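Local structure of putative uncharacterized protein TTHB187 (Thermus thermophilus HB8, 3SK9) at residues N133-A138 / L200-L205; T33-L38 / D229-A234; R157-E162 / E168-L173; H110-E115 / F145-E150. The protein is the N-terminal HD nuclease domain of the CRISPR-associated protein Cas3, a metal-stimulated endonuclease that cuts single-stranded DNA in antiviral defence. All blocks are in the same frame, centred on the assembly; numbering follows the deposited sequence.

Overall arrangement
From the N terminus, the chain opens contact 2 first, at 33-38 on helix 26-43, and closes it last, at 229-234 on helix 230-246, so that the other three contacts lie within its span. Contact 4 opens at 110-115 and ties helix 110-124 to the loop before helix 149-161. Contact 1, tying helix 129-138 to helix 196-213, starts at 133-138, before 145-150 closes contact 4, and the two therefore cross; A136 and A137 pack against E115 and P146. Contact 3 bridges the turn between helices 149-161 and 165-181, within the span of contact 1, which ends at 200-205. L205 touches A37, linking contacts 1 and 2, and F113 meets H158 and L159, joining contacts 4 and 3.

Contact 1 of 4, residues N133-A138 / L200-L205; sequences NDLAAA and LRVMAL
Among the groups by which A138 and M203 meet, the flat one is a backbone carbonyl, with neither ring nor side-chain amide taking part. M203 CG lies 3.5 Å from A138 O, with an angle of about 121° at the oxygen, and so comes in past the oxygen, well off the line of the C=O bond. Next to it the two CB atoms, of A138 and M203, stand 3.9 Å apart. With CG anti to the backbone N (chi1 -173°), M203 touches by the root of its side chain; bends at the next two torsions carry the sulfur and methyl end away. A138 is the last residue of helix 129-138, which here meets helix 196-213 of the α-helical HD domain; the latter helix also bears D210, one of the metal-binding residues. A water lies 2.9 Å from A138 O and 2.8 Å from M203 O, placed to donate to both, although further acceptors compete for its protons. One turn earlier on helix 129-138, L135 crosses V202, the neighbour of M203, at about a right angle, CD2 of L135 reaching CG1 of V202 at 4.1 Å. L135 is also touched by W56 of helix 46-56 and L122 of helix 110-124.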
loop_
_atom_site.group_PDB
_atom_site.type_symbol
_atom_site.label_atom_id
_atom_site.label_comp_id
_atom_site.label_asym_id
_atom_site.label_seq_id
_atom_site.Cartn_x
_atom_site.Cartn_y
_atom_site.Cartn_z
ATOM N N ASN A 133 4.759 -12.781 -6.553
ATOM C CA ASN A 133 3.838 -13.608 -5.791
ATOM C C ASN A 133 4.042 -13.356 -4.275
ATOM O O ASN A 133 3.083 -13.283 -3.494
ATOM C CB ASN A 133 4.055 -15.095 -6.104
ATOM C CG ASN A 133 3.480 -15.519 -7.434
ATOM O OD1 ASN A 133 2.668 -14.808 -8.036
ATOM N ND2 ASN A 133 3.906 -16.712 -7.910
ATOM N N ASP A 134 5.291 -13.266 -3.844
ATOM C CA ASP A 134 5.552 -13.049 -2.413
ATOM C C ASP A 134 5.138 -11.681 -1.969
ATOM O O ASP A 134 4.605 -11.529 -0.888
ATOM C CB ASP A 134 7.013 -13.252 -2.078
ATOM C CG ASP A 134 7.425 -14.713 -2.157
ATOM O OD1 ASP A 134 6.548 -15.604 -2.084
ATOM O OD2 ASP A 134 8.629 -14.972 -2.313
ATOM N N LEU A 135 5.408 -10.663 -2.766
ATOM C CA LEU A 135 5.010 -9.305 -2.349
ATOM C C LEU A 135 3.489 -9.203 -2.341
ATOM O O LEU A 135 2.887 -8.524 -1.504
ATOM C CB LEU A 135 5.539 -8.241 -3.317
ATOM C CG LEU A 135 7.042 -7.896 -3.115
ATOM C CD1 LEU A 135 7.597 -7.097 -4.317
ATOM C CD2 LEU A 135 7.223 -7.116 -1.814
ATOM N N ALA A 136 2.855 -9.901 -3.270
ATOM C CA ALA A 136 1.374 -9.861 -3.304
ATOM C C ALA A 136 0.778 -10.403 -1.986
ATOM O O ALA A 136 -0.171 -9.823 -1.413
ATOM C CB ALA A 136 0.889 -10.683 -4.490
ATOM N N ALA A 137 1.317 -11.517 -1.500
ATOM C CA ALA A 137 0.926 -12.029 -0.172
ATOM C C ALA A 137 1.316 -11.106 0.980
ATOM O O ALA A 137 0.564 -10.989 1.943
ATOM C CB ALA A 137 1.506 -13.436 0.089
ATOM N N ALA A 138 2.494 -10.466 0.921
ATOM C CA ALA A 138 2.876 -9.472 1.947
ATOM C C ALA A 138 1.825 -8.366 2.125
ATOM O O ALA A 138 1.624 -7.820 3.222
ATOM C CB ALA A 138 4.268 -8.835 1.587
ATOM N N LEU A 200 9.125 -9.473 4.043
ATOM C CA LEU A 200 8.553 -9.294 5.388
ATOM C C LEU A 200 8.712 -7.806 5.816
ATOM O O LEU A 200 7.871 -7.270 6.557
ATOM C CB LEU A 200 9.269 -10.231 6.378
ATOM C CG LEU A 200 8.891 -11.737 6.124
ATOM C CD1 LEU A 200 9.889 -12.719 6.845
ATOM C CD2 LEU A 200 7.401 -11.978 6.519
ATOM N N ARG A 201 9.818 -7.175 5.428
ATOM C CA ARG A 201 9.979 -5.748 5.740
ATOM C C ARG A 201 8.827 -4.947 5.108
ATOM O O ARG A 201 8.284 -4.034 5.746
ATOM C CB ARG A 201 11.360 -5.212 5.279
ATOM C CG ARG A 201 12.422 -5.334 6.361
ATOM C CD ARG A 201 13.769 -4.700 5.923
ATOM N NE ARG A 201 14.584 -5.544 5.046
ATOM C CZ ARG A 201 15.299 -6.577 5.488
ATOM N NH1 ARG A 201 15.274 -6.896 6.776
ATOM N NH2 ARG A 201 16.070 -7.260 4.670
ATOM N N VAL A 202 8.467 -5.257 3.862
ATOM C CA VAL A 202 7.346 -4.552 3.220
ATOM C C VAL A 202 6.010 -4.878 3.891
ATOM O O VAL A 202 5.124 -3.999 4.042
ATOM C CB VAL A 202 7.297 -4.888 1.714
ATOM C CG1 VAL A 202 5.939 -4.470 1.077
ATOM C CG2 VAL A 202 8.519 -4.239 0.985
ATOM N N MET A 203 5.836 -6.153 4.257
ATOM C CA MET A 203 4.636 -6.575 4.973
ATOM C C MET A 203 4.374 -5.735 6.218
ATOM O O MET A 203 3.274 -5.212 6.393
ATOM C CB MET A 203 4.779 -8.053 5.372
ATOM C CG MET A 203 3.523 -8.673 5.983
ATOM S SD MET A 203 3.307 -8.288 7.740
ATOM C CE MET A 203 4.757 -9.099 8.421
ATOM N N ALA A 204 5.387 -5.660 7.096
ATOM C CA ALA A 204 5.229 -4.945 8.372
ATOM C C ALA A 204 5.012 -3.445 8.093
ATOM O O ALA A 204 4.223 -2.771 8.776
ATOM C CB ALA A 204 6.487 -5.173 9.243
ATOM N N LEU A 205 5.728 -2.917 7.100
ATOM C CA LEU A 205 5.611 -1.478 6.805
ATOM C C LEU A 205 4.196 -1.180 6.336
ATOM O O LEU A 205 3.604 -0.179 6.743
ATOM C CB LEU A 205 6.613 -1.067 5.722
ATOM C CG LEU A 205 6.583 0.420 5.303
ATOM C CD1 LEU A 205 6.941 1.318 6.466
ATOM C CD2 LEU A 205 7.582 0.620 4.087
HETATM O O HOH W 1 0.794 -6.025 5.307
#

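Contact 2 of 4, residues T33-L38 / D229-A234; sequences TAAVAL and DYLKEA
L231 meets A35 by one of its two methyl branches, and its atoms can be followed by their distance from A35 CB. CB of L231 is still 6.2 Å from that atom. CG, set anti to the backbone N (chi1 -172°), comes to 5.4 Å from A35 CB. From there the branches part: CD1 of L231 closes to 4.1 Å from A35 CB and makes the contact, whereas CD2 stays 6.4 Å from it. The first torsion thus aims the fork at helix 26-43, and the second decides which methyl arrives.

The same A35 methyl serves a second partner. A234, three residues after L231 and hence on the same flank of its helix, sets its CB 3.8 Å from A35 CB, and its carbonyl oxygen A234 O is likewise 3.8 Å from A35 CB. Directions from A35 CB to L231 CD1 and to A234 CB open by about 73°, which shows the methyl seated against two residues one turn apart on helix 230-246. With methyl meeting methyl, the backbones come close, the CA atoms of A35 and A234 being 6.0 Å apart; the side-chain contacts across the segments are all between methyl groups. Polar attachment is supplied next door, where Y230 OH hydrogen-bonds D32.

On its other flanks, helix 26-43 is covered by helices 60-71 and 196-213, through T33, V36 and A37. The arrangement is close helix-helix packing through small alanine side chains, within the α-helical HD fold, on the helix that carries the metal-binding H29.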
loop_
_atom_site.group_PDB
_atom_site.type_symbol
_atom_site.label_atom_id
_atom_site.label_comp_id
_atom_site.label_asym_id
_atom_site.label_seq_id
_atom_site.Cartn_x
_atom_site.Cartn_y
_atom_site.Cartn_z
ATOM N N THR A 33 -1.397 6.368 2.319
ATOM C CA THR A 33 -0.661 5.189 2.827
ATOM C C THR A 33 0.775 5.250 2.329
ATOM O O THR A 33 1.728 5.013 3.060
ATOM C CB THR A 33 -1.359 3.858 2.371
ATOM O OG1 THR A 33 -2.688 3.834 2.921
ATOM C CG2 THR A 33 -0.569 2.606 2.883
ATOM N N ALA A 34 0.948 5.520 1.048
ATOM C CA ALA A 34 2.313 5.689 0.493
ATOM C C ALA A 34 3.069 6.837 1.161
ATOM O O ALA A 34 4.281 6.728 1.385
ATOM C CB ALA A 34 2.251 5.949 -1.038
ATOM N N ALA A 35 2.372 7.920 1.482
ATOM C CA ALA A 35 3.005 9.090 2.092
ATOM C C ALA A 35 3.480 8.737 3.515
ATOM O O ALA A 35 4.578 9.130 3.919
ATOM C CB ALA A 35 2.024 10.316 2.111
ATOM N N VAL A 36 2.654 7.989 4.257
ATOM C CA VAL A 36 3.083 7.554 5.609
ATOM C C VAL A 36 4.289 6.623 5.476
ATOM O O VAL A 36 5.267 6.728 6.259
ATOM C CB VAL A 36 1.958 6.814 6.362
ATOM C CG1 VAL A 36 2.467 6.209 7.695
ATOM C CG2 VAL A 36 0.745 7.784 6.629
ATOM N N ALA A 37 4.229 5.680 4.520
ATOM C CA ALA A 37 5.351 4.748 4.321
ATOM C C ALA A 37 6.647 5.514 4.037
ATOM O O ALA A 37 7.685 5.205 4.602
ATOM C CB ALA A 37 5.048 3.777 3.145
ATOM N N LEU A 38 6.587 6.495 3.125
ATOM C CA LEU A 38 7.783 7.244 2.757
ATOM C C LEU A 38 8.308 8.030 3.969
ATOM O O LEU A 38 9.526 8.032 4.274
ATOM C CB LEU A 38 7.481 8.159 1.566
ATOM C CG LEU A 38 8.722 8.861 0.983
ATOM C CD1 LEU A 38 9.846 7.833 0.707
ATOM C CD2 LEU A 38 8.378 9.633 -0.294
ATOM N N ASP A 229 -1.112 19.212 -5.720
ATOM C CA ASP A 229 -0.489 19.403 -4.415
ATOM C C ASP A 229 -0.853 18.308 -3.406
ATOM O O ASP A 229 -0.440 18.392 -2.248
ATOM C CB ASP A 229 -0.826 20.792 -3.842
ATOM C CG ASP A 229 -2.336 21.054 -3.740
ATOM O OD1 ASP A 229 -3.154 20.111 -3.899
ATOM O OD2 ASP A 229 -2.699 22.230 -3.486
ATOM N N TYR A 230 -1.599 17.281 -3.833
ATOM C CA TYR A 230 -2.115 16.295 -2.861
ATOM C C TYR A 230 -0.988 15.618 -2.093
ATOM O O TYR A 230 -1.038 15.463 -0.863
ATOM C CB TYR A 230 -2.936 15.186 -3.550
ATOM C CG TYR A 230 -3.626 14.267 -2.546
ATOM C CD1 TYR A 230 -4.927 14.533 -2.114
ATOM C CD2 TYR A 230 -2.976 13.139 -2.038
ATOM C CE1 TYR A 230 -5.570 13.716 -1.200
ATOM C CE2 TYR A 230 -3.602 12.316 -1.103
ATOM C CZ TYR A 230 -4.924 12.602 -0.711
ATOM O OH TYR A 230 -5.553 11.818 0.206
ATOM N N LEU A 231 0.018 15.145 -2.813
ATOM C CA LEU A 231 1.055 14.376 -2.140
ATOM C C LEU A 231 1.854 15.240 -1.137
ATOM O O LEU A 231 2.137 14.789 -0.065
ATOM C CB LEU A 231 1.952 13.652 -3.171
ATOM C CG LEU A 231 2.982 12.649 -2.628
ATOM C CD1 LEU A 231 2.320 11.475 -1.846
ATOM C CD2 LEU A 231 3.796 12.118 -3.777
ATOM N N LYS A 232 2.162 16.494 -1.455
ATOM C CA LYS A 232 2.873 17.371 -0.501
ATOM C C LYS A 232 2.095 17.557 0.773
ATOM O O LYS A 232 2.666 17.525 1.860
ATOM C CB LYS A 232 3.153 18.773 -1.092
ATOM C CG LYS A 232 4.149 18.776 -2.230
ATOM C CD LYS A 232 4.483 20.207 -2.658
ATOM C CE LYS A 232 4.783 20.299 -4.160
ATOM N NZ LYS A 232 3.566 20.038 -4.992
ATOM N N GLU A 233 0.777 17.717 0.641
ATOM C CA GLU A 233 -0.090 17.856 1.798
ATOM C C GLU A 233 -0.188 16.529 2.566
ATOM O O GLU A 233 -0.182 16.541 3.789
ATOM C CB GLU A 233 -1.498 18.335 1.405
ATOM C CG GLU A 233 -2.441 18.520 2.577
ATOM C CD GLU A 233 -1.898 19.557 3.573
ATOM O OE1 GLU A 233 -1.052 20.403 3.171
ATOM O OE2 GLU A 233 -2.310 19.524 4.755
ATOM N N ALA A 234 -0.336 15.403 1.869
ATOM C CA ALA A 234 -0.318 14.091 2.546
ATOM C C ALA A 234 1.017 13.824 3.298
ATOM O O ALA A 234 1.018 13.240 4.369
ATOM C CB ALA A 234 -0.619 12.956 1.514
#

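Contact 3 of 4, residues R157-E162 / E168-L173; sequences RHLRTE and EARRWL
E162 and R170 both place CG between the backbone N and the carbonyl carbon (chi1 66° and 51°), and from these two backbones the side chains meet from opposite directions. E162 is extended beyond CG, while R170 turns at chi3, so that the guanidinium presents its NH1-NH2 end to the carboxylate.

The result is a two-pronged, end-on salt bridge. R170 NH1 donates to E162 OE1 at 2.9 Å, using the syn lone pair of that oxygen. R170 NH2 donates to E162 OE2 at 3.0 Å along an almost straight N-H line, again from the syn side but somewhat out of the carboxylate plane. Both oxygens lie close to the guanidinium plane, and the two flat groups are only 29° apart. A methyl of L159, CD2, lies obliquely to the guanidinium, 4.0 Å from R170 NH1.

Because the CA atoms of L159 and R170 are 12.4 Å apart, it is the long side chains that span from the end region of helix 149-161 and the turn after it to helix 165-181. The guanidinium is held from further directions, since R170 NH2 also bonds A79 O and F117 makes a cation-pi contact with R170. On the glutamate side, K167 NZ forms a second salt bridge to E162 OE1.

Paired bonds to separate oxygens fix the rotation of both groups. The arginine and lysine around this buried carboxylate would probably favour its ionised form, while E162 offsets part of their positive charge at the turn between the helices.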
loop_
_atom_site.group_PDB
_atom_site.type_symbol
_atom_site.label_atom_id
_atom_site.label_comp_id
_atom_site.label_asym_id
_atom_site.label_seq_id
_atom_site.Cartn_x
_atom_site.Cartn_y
_atom_site.Cartn_z
ATOM N N ARG A 157 -14.876 -16.100 -8.232
ATOM C CA ARG A 157 -16.304 -16.127 -8.597
ATOM C C ARG A 157 -16.820 -14.691 -8.864
ATOM O O ARG A 157 -17.497 -14.407 -9.872
ATOM C CB ARG A 157 -17.119 -16.819 -7.493
ATOM C CG ARG A 157 -17.892 -18.052 -7.942
ATOM C CD ARG A 157 -18.537 -18.811 -6.761
ATOM N NE ARG A 157 -17.585 -19.708 -6.097
ATOM C CZ ARG A 157 -17.385 -19.785 -4.777
ATOM N NH1 ARG A 157 -18.089 -19.018 -3.938
ATOM N NH2 ARG A 157 -16.485 -20.646 -4.289
ATOM N N HIS A 158 -16.476 -13.769 -7.977
ATOM C CA HIS A 158 -16.865 -12.380 -8.161
ATOM C C HIS A 158 -16.198 -11.782 -9.395
ATOM O O HIS A 158 -16.810 -11.032 -10.162
ATOM C CB HIS A 158 -16.454 -11.536 -6.947
ATOM C CG HIS A 158 -17.171 -11.889 -5.679
ATOM N ND1 HIS A 158 -18.446 -11.446 -5.393
ATOM C CD2 HIS A 158 -16.773 -12.611 -4.606
ATOM C CE1 HIS A 158 -18.803 -11.895 -4.202
ATOM N NE2 HIS A 158 -17.803 -12.599 -3.700
ATOM N N LEU A 159 -14.933 -12.103 -9.583
ATOM C CA LEU A 159 -14.156 -11.474 -10.639
ATOM C C LEU A 159 -14.688 -11.883 -12.011
ATOM O O LEU A 159 -14.520 -11.153 -12.991
ATOM C CB LEU A 159 -12.664 -11.834 -10.513
ATOM C CG LEU A 159 -12.006 -11.163 -9.293
ATOM C CD1 LEU A 159 -10.559 -11.590 -9.160
ATOM C CD2 LEU A 159 -12.146 -9.632 -9.395
ATOM N N ARG A 160 -15.318 -13.051 -12.090
ATOM C CA ARG A 160 -15.764 -13.536 -13.396
ATOM C C ARG A 160 -16.959 -12.734 -13.890
ATOM O O ARG A 160 -17.096 -12.500 -15.093
ATOM C CB ARG A 160 -16.085 -15.027 -13.359
ATOM C CG ARG A 160 -14.847 -15.896 -13.353
ATOM C CD ARG A 160 -15.203 -17.357 -13.612
ATOM N NE ARG A 160 -16.059 -17.903 -12.559
ATOM C CZ ARG A 160 -15.601 -18.532 -11.479
ATOM N NH1 ARG A 160 -14.291 -18.706 -11.316
ATOM N NH2 ARG A 160 -16.450 -18.992 -10.569
ATOM N N THR A 161 -17.802 -12.285 -12.965
ATOM C CA THR A 161 -19.020 -11.571 -13.348
ATOM C C THR A 161 -18.923 -10.044 -13.268
ATOM O O THR A 161 -19.888 -9.368 -13.577
ATOM C CB THR A 161 -20.247 -12.028 -12.521
ATOM O OG1 THR A 161 -20.072 -11.704 -11.132
ATOM C CG2 THR A 161 -20.463 -13.530 -12.680
ATOM N N GLU A 162 -17.776 -9.479 -12.872
ATOM C CA GLU A 162 -17.682 -8.012 -12.817
ATOM C C GLU A 162 -17.532 -7.410 -14.218
ATOM O O GLU A 162 -17.020 -8.056 -15.157
ATOM C CB GLU A 162 -16.505 -7.556 -11.931
ATOM C CG GLU A 162 -15.191 -7.928 -12.512
ATOM C CD GLU A 162 -13.967 -7.503 -11.672
ATOM O OE1 GLU A 162 -12.868 -7.634 -12.234
ATOM O OE2 GLU A 162 -14.089 -7.042 -10.501
ATOM N N GLU A 168 -9.369 -2.742 -15.834
ATOM C CA GLU A 168 -8.604 -1.602 -16.369
ATOM C C GLU A 168 -8.401 -0.512 -15.281
ATOM O O GLU A 168 -7.292 0.030 -15.146
ATOM C CB GLU A 168 -9.283 -1.038 -17.609
ATOM C CG GLU A 168 -9.189 -1.988 -18.801
ATOM C CD GLU A 168 -10.084 -1.567 -19.957
ATOM O OE1 GLU A 168 -9.651 -0.765 -20.809
ATOM O OE2 GLU A 168 -11.237 -2.039 -20.014
ATOM N N ALA A 169 -9.462 -0.199 -14.526
ATOM C CA ALA A 169 -9.429 0.800 -13.448
ATOM C C ALA A 169 -8.355 0.465 -12.401
ATOM O O ALA A 169 -7.677 1.352 -11.883
ATOM C CB ALA A 169 -10.804 0.914 -12.746
ATOM N N ARG A 170 -8.211 -0.814 -12.081
ATOM C CA ARG A 170 -7.220 -1.183 -11.073
ATOM C C ARG A 170 -5.821 -0.991 -11.608
ATOM O O ARG A 170 -4.924 -0.620 -10.856
ATOM C CB ARG A 170 -7.465 -2.595 -10.476
ATOM C CG ARG A 170 -7.652 -3.727 -11.437
ATOM C CD ARG A 170 -8.077 -5.023 -10.697
ATOM N NE ARG A 170 -9.420 -4.934 -10.138
ATOM C CZ ARG A 170 -10.447 -5.717 -10.483
ATOM N NH1 ARG A 170 -10.303 -6.693 -11.381
ATOM N NH2 ARG A 170 -11.625 -5.521 -9.919
ATOM N N ARG A 171 -5.610 -1.195 -12.915
ATOM C CA ARG A 171 -4.274 -0.934 -13.446
ATOM C C ARG A 171 -3.991 0.565 -13.460
ATOM O O ARG A 171 -2.860 1.017 -13.155
ATOM C CB ARG A 171 -4.140 -1.552 -14.839
ATOM C CG ARG A 171 -4.353 -3.117 -14.758
ATOM C CD ARG A 171 -4.533 -3.892 -16.099
ATOM N NE ARG A 171 -4.252 -5.339 -15.919
ATOM C CZ ARG A 171 -4.977 -6.177 -15.164
ATOM N NH1 ARG A 171 -6.062 -5.753 -14.493
ATOM N NH2 ARG A 171 -4.617 -7.455 -15.058
ATOM N N TRP A 172 -5.035 1.344 -13.772
ATOM C CA TRP A 172 -4.945 2.820 -13.727
ATOM C C TRP A 172 -4.530 3.323 -12.342
ATOM O O TRP A 172 -3.621 4.162 -12.204
ATOM C CB TRP A 172 -6.295 3.433 -14.131
ATOM C CG TRP A 172 -6.265 4.957 -14.368
ATOM C CD1 TRP A 172 -6.177 5.617 -15.578
ATOM C CD2 TRP A 172 -6.404 5.972 -13.371
ATOM N NE1 TRP A 172 -6.192 6.982 -15.377
ATOM C CE2 TRP A 172 -6.328 7.229 -14.034
ATOM C CE3 TRP A 172 -6.546 5.946 -11.979
ATOM C CZ2 TRP A 172 -6.408 8.444 -13.343
ATOM C CZ3 TRP A 172 -6.632 7.146 -11.293
ATOM C CH2 TRP A 172 -6.545 8.381 -11.980
ATOM N N LEU A 173 -5.134 2.758 -11.306
ATOM C CA LEU A 173 -4.803 3.196 -9.947
ATOM C C LEU A 173 -3.345 2.879 -9.561
ATOM O O LEU A 173 -2.631 3.707 -8.978
ATOM C CB LEU A 173 -5.741 2.509 -8.952
ATOM C CG LEU A 173 -7.151 3.085 -8.887
ATOM C CD1 LEU A 173 -8.035 2.164 -8.167
ATOM C CD2 LEU A 173 -7.173 4.499 -8.219
#

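Contact 4 of 4, residues H110-E115 / F145-E150; sequences HGVFTE and FPANAE
V112 makes the first touch along 110-115, its CG1 lying 4.1 Å from the CB of A147. Its side chain also borders E151 and A155 of helix 149-161, so V112 packs against that helix as well as the loop. Two residues on, T114 faces the metal site instead, its OG1 bonded to the backbone O of the metal-binding H74.

E115 then does the polar work. CG anti to the backbone N (chi1 174°) and an extended chain beyond it carry the carboxylate across to the loop. OE1 of E115 accepts the backbone N-H of A147 on its syn lone pair, at 2.9 Å and nearly straight (167°). A147 CB also lies close, 3.3 Å from E115 OE1. The other oxygen, E115 OE2, lies 3.6 Å from P146 CB and accepts from a water at 2.8 Å. That water also donates to A147 O, likewise at 2.8 Å, so one carboxylate serves A147's N-H directly and its C=O through water, which would hold the extended backbone at A147 in place.

The arrangement is a glutamate side chain accepting a backbone N-H just before an Asn N-cap, N148, at the start of helix 149-161 in the α-helical HD fold. The side chain of E115 is about 10 Å from that of H74; H110, in the start region of the same segment, makes a nearer link by hydrogen-bonding the metal-binding D75.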
loop_
_atom_site.group_PDB
_atom_site.type_symbol
_atom_site.label_atom_id
_atom_site.label_comp_id
_atom_site.label_asym_id
_atom_site.label_seq_id
_atom_site.Cartn_x
_atom_site.Cartn_y
_atom_site.Cartn_z
ATOM N N HIS A 110 -11.054 -7.846 1.708
ATOM C CA HIS A 110 -10.496 -7.155 0.538
ATOM C C HIS A 110 -9.030 -7.500 0.300
ATOM O O HIS A 110 -8.568 -7.450 -0.837
ATOM C CB HIS A 110 -10.672 -5.618 0.616
ATOM C CG HIS A 110 -9.814 -4.951 1.638
ATOM N ND1 HIS A 110 -10.222 -4.759 2.940
ATOM C CD2 HIS A 110 -8.571 -4.419 1.555
ATOM C CE1 HIS A 110 -9.266 -4.148 3.619
ATOM N NE2 HIS A 110 -8.259 -3.918 2.798
ATOM N N GLY A 111 -8.298 -7.910 1.342
ATOM C CA GLY A 111 -6.880 -8.244 1.168
ATOM C C GLY A 111 -6.625 -9.455 0.283
ATOM O O GLY A 111 -5.570 -9.551 -0.385
ATOM N N VAL A 112 -7.616 -10.346 0.200
ATOM C CA VAL A 112 -7.542 -11.487 -0.715
ATOM C C VAL A 112 -7.553 -10.957 -2.143
ATOM O O VAL A 112 -6.770 -11.406 -3.011
ATOM C CB VAL A 112 -8.716 -12.463 -0.514
ATOM C CG1 VAL A 112 -8.703 -13.570 -1.556
ATOM C CG2 VAL A 112 -8.707 -13.061 0.894
ATOM N N PHE A 113 -8.448 -10.005 -2.412
ATOM C CA PHE A 113 -8.436 -9.350 -3.743
ATOM C C PHE A 113 -7.144 -8.606 -3.973
ATOM O O PHE A 113 -6.588 -8.639 -5.085
ATOM C CB PHE A 113 -9.609 -8.409 -3.914
ATOM C CG PHE A 113 -10.947 -9.124 -4.026
ATOM C CD1 PHE A 113 -11.477 -9.435 -5.263
ATOM C CD2 PHE A 113 -11.639 -9.486 -2.892
ATOM C CE1 PHE A 113 -12.718 -10.072 -5.360
ATOM C CE2 PHE A 113 -12.879 -10.121 -2.984
ATOM C CZ PHE A 113 -13.407 -10.410 -4.213
ATOM N N THR A 114 -6.601 -7.951 -2.949
ATOM C CA THR A 114 -5.345 -7.230 -3.180
ATOM C C THR A 114 -4.305 -8.261 -3.630
ATOM O O THR A 114 -3.543 -8.029 -4.583
ATOM C CB THR A 114 -4.850 -6.526 -1.887
ATOM O OG1 THR A 114 -5.773 -5.506 -1.538
ATOM C CG2 THR A 114 -3.402 -5.919 -2.087
ATOM N N GLU A 115 -4.239 -9.397 -2.939
ATOM C CA GLU A 115 -3.227 -10.383 -3.306
ATOM C C GLU A 115 -3.419 -10.875 -4.770
ATOM O O GLU A 115 -2.464 -10.943 -5.535
ATOM C CB GLU A 115 -3.193 -11.551 -2.314
ATOM C CG GLU A 115 -2.235 -12.703 -2.744
ATOM C CD GLU A 115 -2.243 -13.876 -1.798
ATOM O OE1 GLU A 115 -2.962 -13.815 -0.777
ATOM O OE2 GLU A 115 -1.510 -14.859 -2.060
ATOM N N PHE A 145 0.916 -14.164 5.001
ATOM C CA PHE A 145 0.651 -15.557 4.650
ATOM C C PHE A 145 -0.369 -15.577 3.495
ATOM O O PHE A 145 -1.330 -14.777 3.491
ATOM C CB PHE A 145 0.096 -16.304 5.860
ATOM C CG PHE A 145 1.061 -16.376 7.028
ATOM C CD1 PHE A 145 2.128 -17.259 6.988
ATOM C CD2 PHE A 145 0.836 -15.628 8.177
ATOM C CE1 PHE A 145 3.019 -17.386 8.077
ATOM C CE2 PHE A 145 1.752 -15.704 9.290
ATOM C CZ PHE A 145 2.825 -16.587 9.226
ATOM N N PRO A 146 -0.162 -16.468 2.518
ATOM C CA PRO A 146 -1.007 -16.374 1.316
ATOM C C PRO A 146 -2.466 -16.819 1.548
ATOM O O PRO A 146 -2.725 -17.771 2.297
ATOM C CB PRO A 146 -0.315 -17.299 0.314
ATOM C CG PRO A 146 0.477 -18.268 1.161
ATOM C CD PRO A 146 0.818 -17.574 2.452
ATOM N N ALA A 147 -3.380 -16.191 0.833
ATOM C CA ALA A 147 -4.796 -16.575 0.886
ATOM C C ALA A 147 -4.958 -18.054 0.489
ATOM O O ALA A 147 -4.270 -18.530 -0.413
ATOM C CB ALA A 147 -5.580 -15.748 -0.068
ATOM N N ASN A 148 -5.895 -18.759 1.116
ATOM C CA ASN A 148 -6.058 -20.178 0.801
ATOM C C ASN A 148 -6.930 -20.433 -0.431
ATOM O O ASN A 148 -7.529 -19.526 -0.986
ATOM C CB ASN A 148 -6.616 -20.938 2.031
ATOM C CG ASN A 148 -8.011 -20.442 2.469
ATOM O OD1 ASN A 148 -8.937 -20.358 1.666
ATOM N ND2 ASN A 148 -8.157 -20.127 3.760
ATOM N N ALA A 149 -7.054 -21.695 -0.813
ATOM C CA ALA A 149 -7.817 -22.070 -2.016
ATOM C C ALA A 149 -9.263 -21.664 -1.994
ATOM O O ALA A 149 -9.793 -21.237 -3.002
ATOM C CB ALA A 149 -7.729 -23.573 -2.238
ATOM N N GLU A 150 -9.932 -21.844 -0.862
ATOM C CA GLU A 150 -11.322 -21.479 -0.760
ATOM C C GLU A 150 -11.498 -19.954 -0.886
ATOM O O GLU A 150 -12.379 -19.501 -1.611
ATOM C CB GLU A 150 -11.906 -22.005 0.545
ATOM C CG GLU A 150 -13.373 -21.587 0.815
ATOM C CD GLU A 150 -14.403 -22.144 -0.181
ATOM O OE1 GLU A 150 -14.067 -22.988 -1.046
ATOM O OE2 GLU A 150 -15.574 -21.710 -0.083
HETATM O O HOH W 2 -2.560 -17.402 -2.363
#